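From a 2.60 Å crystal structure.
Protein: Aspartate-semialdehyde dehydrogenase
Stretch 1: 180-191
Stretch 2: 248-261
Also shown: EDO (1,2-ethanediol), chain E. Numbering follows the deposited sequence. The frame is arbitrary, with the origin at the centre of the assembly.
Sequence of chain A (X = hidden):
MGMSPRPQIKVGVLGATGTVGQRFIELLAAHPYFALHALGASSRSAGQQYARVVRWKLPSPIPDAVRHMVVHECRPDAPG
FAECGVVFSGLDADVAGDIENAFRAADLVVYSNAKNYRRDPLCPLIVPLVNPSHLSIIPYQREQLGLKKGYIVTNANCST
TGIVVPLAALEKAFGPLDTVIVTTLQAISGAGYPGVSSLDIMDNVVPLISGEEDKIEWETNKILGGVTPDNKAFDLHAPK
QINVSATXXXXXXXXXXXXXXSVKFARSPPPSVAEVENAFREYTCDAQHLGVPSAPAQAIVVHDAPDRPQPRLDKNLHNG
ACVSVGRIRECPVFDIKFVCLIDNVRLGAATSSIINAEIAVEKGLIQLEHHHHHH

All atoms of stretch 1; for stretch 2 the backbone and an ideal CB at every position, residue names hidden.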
# COMPACT_ATOMS: atom_id res chain seq x y z
N VAL A 180 -14.38 20.13 21.29
CA VAL A 180 -13.94 19.51 20.05
C VAL A 180 -13.22 18.19 20.28
O VAL A 180 -12.28 18.11 21.07
CB VAL A 180 -12.97 20.43 19.29
CG1 VAL A 180 -12.47 19.72 18.02
CG2 VAL A 180 -13.62 21.75 18.91
N ILE A 181 -13.64 17.16 19.55
CA ILE A 181 -12.97 15.86 19.57
C ILE A 181 -12.55 15.53 18.18
O ILE A 181 -13.30 15.76 17.23
CB ILE A 181 -13.87 14.74 20.13
CG1 ILE A 181 -14.05 14.97 21.63
CG2 ILE A 181 -13.25 13.37 19.91
CD1 ILE A 181 -14.39 13.74 22.43
N VAL A 182 -11.33 15.05 18.03
CA VAL A 182 -10.81 14.84 16.72
C VAL A 182 -9.90 13.61 16.65
O VAL A 182 -9.04 13.43 17.51
CB VAL A 182 -10.06 16.08 16.21
CG1 VAL A 182 -8.93 16.48 17.14
CG2 VAL A 182 -9.50 15.82 14.80
N THR A 183 -10.07 12.81 15.61
CA THR A 183 -9.11 11.78 15.30
C THR A 183 -8.48 12.16 13.94
O THR A 183 -9.20 12.42 13.00
CB THR A 183 -9.79 10.39 15.23
OG1 THR A 183 -10.34 10.04 16.50
CG2 THR A 183 -8.77 9.33 14.85
N THR A 184 -7.16 12.14 13.84
CA THR A 184 -6.51 12.37 12.56
C THR A 184 -5.97 11.09 11.94
O THR A 184 -5.59 10.13 12.64
CB THR A 184 -5.34 13.37 12.64
OG1 THR A 184 -4.28 12.82 13.41
CG2 THR A 184 -5.78 14.66 13.26
N LEU A 185 -5.95 11.10 10.60
CA LEU A 185 -5.33 10.08 9.80
C LEU A 185 -4.32 10.80 8.92
O LEU A 185 -4.67 11.37 7.88
CB LEU A 185 -6.35 9.34 8.96
CG LEU A 185 -7.33 8.39 9.65
CD1 LEU A 185 -8.27 9.15 10.55
CD2 LEU A 185 -8.17 7.63 8.62
N GLN A 186 -3.06 10.76 9.32
CA GLN A 186 -2.06 11.60 8.71
C GLN A 186 -1.23 10.82 7.71
O GLN A 186 -0.84 9.71 7.96
CB GLN A 186 -1.23 12.30 9.81
CG GLN A 186 -2.15 13.13 10.73
CD GLN A 186 -1.46 13.86 11.87
OE1 GLN A 186 -2.06 14.04 12.95
NE2 GLN A 186 -0.25 14.31 11.65
N ALA A 187 -1.01 11.44 6.57
CA ALA A 187 -0.17 10.94 5.52
C ALA A 187 1.27 10.98 5.93
O ALA A 187 1.61 11.63 6.91
CB ALA A 187 -0.38 11.78 4.25
N ILE A 188 2.12 10.36 5.11
CA ILE A 188 3.57 10.26 5.40
C ILE A 188 4.42 11.43 4.92
O ILE A 188 5.45 11.66 5.48
CB ILE A 188 4.19 8.92 4.89
CG1 ILE A 188 4.24 8.83 3.37
CG2 ILE A 188 3.38 7.73 5.36
CD1 ILE A 188 5.57 9.17 2.79
N SER A 189 4.00 12.19 3.91
CA SER A 189 4.64 13.51 3.62
C SER A 189 4.92 14.43 4.83
O SER A 189 5.91 15.14 4.85
CB SER A 189 3.75 14.29 2.68
OG SER A 189 4.13 13.97 1.39
N GLY A 190 4.04 14.41 5.84
CA GLY A 190 4.41 14.91 7.20
C GLY A 190 5.96 15.07 7.49
O GLY A 190 6.43 16.18 7.61
N ALA A 191 6.72 13.96 7.53
CA ALA A 191 8.23 13.90 7.78
C ALA A 191 8.75 14.53 9.08
O ALA A 191 9.93 14.35 9.42
CB ALA A 191 9.05 14.42 6.59
N UNK A 248 -4.03 11.08 17.22
CA UNK A 248 -3.38 11.33 15.95
C UNK A 248 -2.73 10.07 15.47
O UNK A 248 -1.98 9.42 16.21
CB UNK A 248 -2.35 12.46 16.06
N UNK A 249 -3.09 9.64 14.26
CA UNK A 249 -2.56 8.39 13.73
C UNK A 249 -1.87 8.65 12.43
O UNK A 249 -2.13 9.65 11.77
CB UNK A 249 -3.66 7.35 13.55
N UNK A 250 -0.99 7.72 12.06
CA UNK A 250 -0.35 7.74 10.75
C UNK A 250 -0.93 6.60 9.91
O UNK A 250 -1.11 5.51 10.41
CB UNK A 250 1.17 7.61 10.88
N UNK A 251 -1.19 6.87 8.63
CA UNK A 251 -1.75 5.88 7.71
C UNK A 251 -0.87 5.81 6.47
O UNK A 251 -0.08 6.70 6.23
CB UNK A 251 -3.19 6.22 7.33
N UNK A 252 -0.96 4.71 5.71
CA UNK A 252 -0.14 4.55 4.53
C UNK A 252 -0.67 5.28 3.31
O UNK A 252 -1.14 4.66 2.32
CB UNK A 252 0.00 3.06 4.21
N UNK A 253 -0.52 6.60 3.37
CA UNK A 253 -0.95 7.50 2.32
C UNK A 253 0.16 8.53 2.14
O UNK A 253 0.76 9.01 3.11
CB UNK A 253 -2.29 8.16 2.65
N UNK A 254 0.46 8.87 0.91
CA UNK A 254 1.56 9.76 0.63
C UNK A 254 1.26 11.20 1.00
O UNK A 254 2.04 11.81 1.76
CB UNK A 254 1.93 9.67 -0.85
N UNK A 255 0.13 11.73 0.50
CA UNK A 255 -0.23 13.12 0.75
C UNK A 255 -1.66 13.25 1.20
O UNK A 255 -2.51 12.52 0.73
CB UNK A 255 -0.00 13.97 -0.50
N UNK A 256 -1.92 14.20 2.10
CA UNK A 256 -3.29 14.45 2.54
C UNK A 256 -3.56 14.02 3.98
O UNK A 256 -3.57 12.84 4.26
CB UNK A 256 -4.26 13.73 1.61
N UNK A 257 -3.79 14.99 4.87
CA UNK A 257 -4.14 14.67 6.25
C UNK A 257 -5.62 14.76 6.40
O UNK A 257 -6.20 15.81 6.20
CB UNK A 257 -3.44 15.60 7.25
N UNK A 258 -6.23 13.68 6.86
CA UNK A 258 -7.66 13.62 7.04
C UNK A 258 -8.01 13.73 8.52
O UNK A 258 -7.29 13.21 9.36
CB UNK A 258 -8.22 12.33 6.44
N UNK A 259 -9.08 14.45 8.85
CA UNK A 259 -9.51 14.62 10.24
C UNK A 259 -10.98 14.32 10.42
O UNK A 259 -11.79 14.72 9.58
CB UNK A 259 -9.22 16.04 10.72
N UNK A 260 -11.32 13.61 11.48
CA UNK A 260 -12.69 13.26 11.80
C UNK A 260 -13.08 14.02 13.08
O UNK A 260 -12.59 13.70 14.14
CB UNK A 260 -12.85 11.75 11.97
N UNK A 261 -13.94 15.02 12.95
CA UNK A 261 -14.12 16.04 13.95
C UNK A 261 -15.55 16.08 14.45
O UNK A 261 -16.48 16.06 13.65
CB UNK A 261 -13.72 17.41 13.39
C1 EDO E . -5.80 17.53 9.71
O1 EDO E . -5.22 16.40 10.37
C2 EDO E . -7.05 17.05 8.98
O2 EDO E . -7.61 17.93 7.98

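Strand 180-186 lies between two strands of the second stretch, parallel to 248-250 and antiparallel to 257-261.

Position 248 pairs with Thr184, and its ideal CB sits 3.3 Å from Thr184 OG1, a tight fit that favours a small side chain. It is Cys248, whose CB packs 3.3 Å from Thr184 OG1 and 3.6 Å from Gln186 OE1.

At 249 the ideal CB lies 3.5 Å from Thr184 O, so a short donor, serine or threonine, would suit. Thr249 satisfies this: its OG1 donates to Thr184 O at 2.7 Å, beside the backbone bond from Thr249 N to the same oxygen (3.0 Å).

The ideal CB of position 250 lies 4.1 Å from Gln186 O, while the carbonyl of Ala187 lies farther on, within reach of a long donor such as lysine or arginine. Arg250 curls back so that NH1 donates to Ala187 O at 2.9 Å.

Position 251 points sideways, its ideal CB 4.7 Å from Leu185 CB; a branched aliphatic suits. Val251 packs CG1 4.0 Å from Leu185 CB.

Position 252 points away, with nothing of stretch 1 within 5.5 Å of its ideal CB, so many residues are possible; it is Pro252. At 253 the ideal CB is 4.4 Å from Ala187 CB, inviting a modest apolar group: Val253 brings CG1 to 4.2 Å from Ala187 CB, and its O accepts from Ile188 N (2.8 Å).

Position 254 points away and leaves the choice wide; Ile254 contributes chiefly its O, which accepts from Ser189 N at 2.9 Å. Position 255 also points away, but Ser189 OG is 4.5 Å from its ideal CB, so a short acceptor could turn back. Asp255 does: Ser189 OG donates to OD1 at 2.5 Å.

At 256, phi/psi of 109/112 would jam a CB against the preceding carbonyl; Gly256 is called for.

The ideal CB of position 257 lies 4.5 Å from Gln186 CG and 4.9 Å from Ala187 N, favouring a flat side chain with an acceptor; asparagine might also serve. In His257, ND1 accepts from Ala187 N at 3.0 Å, and Gln186 CG covers one ring face.

Position 258 pairs with Leu185, its ideal CB 3.9 Å from Leu185 O; a beta-branched or small polar residue fits. Thr258 donates from OG1 to a water oxygen (2.8 Å) that itself donates to Leu185 O (2.8 Å).

At 259 an ideal CB would stand 3.0 Å from C2 of the ethanediol, a clash, so with this ligand bound only glycine fits: Gly259.

Position 260 pairs with Thr183 through two backbone bonds; a small or medium apolar group would suit. Cys260 places SG 4.5 Å from Leu185 CD1.

The ideal CB of position 261 lies 4.7 Å from Val182 CG2, suiting a branched aliphatic. Val261 packs CG2 3.8 Å from Val182 CG2 and CG1 4.0 Å from Val180 CG1.

Stretch 2 248-261: CTRVPVIDGHTGCV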
# COMPACT_ATOMS: atom_id res chain seq x y z
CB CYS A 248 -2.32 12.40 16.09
SG CYS A 248 -3.02 14.03 16.42
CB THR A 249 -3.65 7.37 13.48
OG1 THR A 249 -4.40 7.77 12.34
CG2 THR A 249 -4.55 7.27 14.65
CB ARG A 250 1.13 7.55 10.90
CG ARG A 250 1.89 7.64 9.61
CD ARG A 250 2.21 9.08 9.30
NE ARG A 250 3.17 9.63 10.27
CZ ARG A 250 3.45 10.94 10.35
NH1 ARG A 250 2.82 11.84 9.59
NH2 ARG A 250 4.35 11.37 11.22
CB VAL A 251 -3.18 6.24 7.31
CG1 VAL A 251 -4.13 6.10 8.48
CG2 VAL A 251 -3.27 7.66 6.75
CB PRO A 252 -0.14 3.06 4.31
CG PRO A 252 -1.29 2.51 5.06
CD PRO A 252 -1.88 3.58 5.90
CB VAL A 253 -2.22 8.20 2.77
CG1 VAL A 253 -2.65 9.24 1.75
CG2 VAL A 253 -3.33 7.17 3.01
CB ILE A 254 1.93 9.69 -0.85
CG1 ILE A 254 2.66 8.41 -1.09
CG2 ILE A 254 2.84 10.82 -1.27
CD1 ILE A 254 2.62 7.98 -2.55
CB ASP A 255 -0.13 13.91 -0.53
CG ASP A 255 1.29 14.02 -1.04
OD1 ASP A 255 2.21 14.27 -0.22
OD2 ASP A 255 1.48 13.97 -2.27
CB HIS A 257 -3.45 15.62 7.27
CG HIS A 257 -1.96 15.57 7.24
ND1 HIS A 257 -1.28 14.45 6.84
CD2 HIS A 257 -1.02 16.47 7.59
CE1 HIS A 257 0.02 14.66 6.92
NE2 HIS A 257 0.21 15.88 7.37
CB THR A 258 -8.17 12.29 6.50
OG1 THR A 258 -7.80 12.18 5.11
CG2 THR A 258 -9.64 12.18 6.67
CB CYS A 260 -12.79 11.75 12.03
SG CYS A 260 -12.45 10.69 10.58
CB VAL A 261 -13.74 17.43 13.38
CG1 VAL A 261 -13.79 18.52 14.45
CG2 VAL A 261 -12.33 17.40 12.81
O HOH W 1 -14.25 12.78 16.25
O HOH W 2 -5.31 11.00 5.18
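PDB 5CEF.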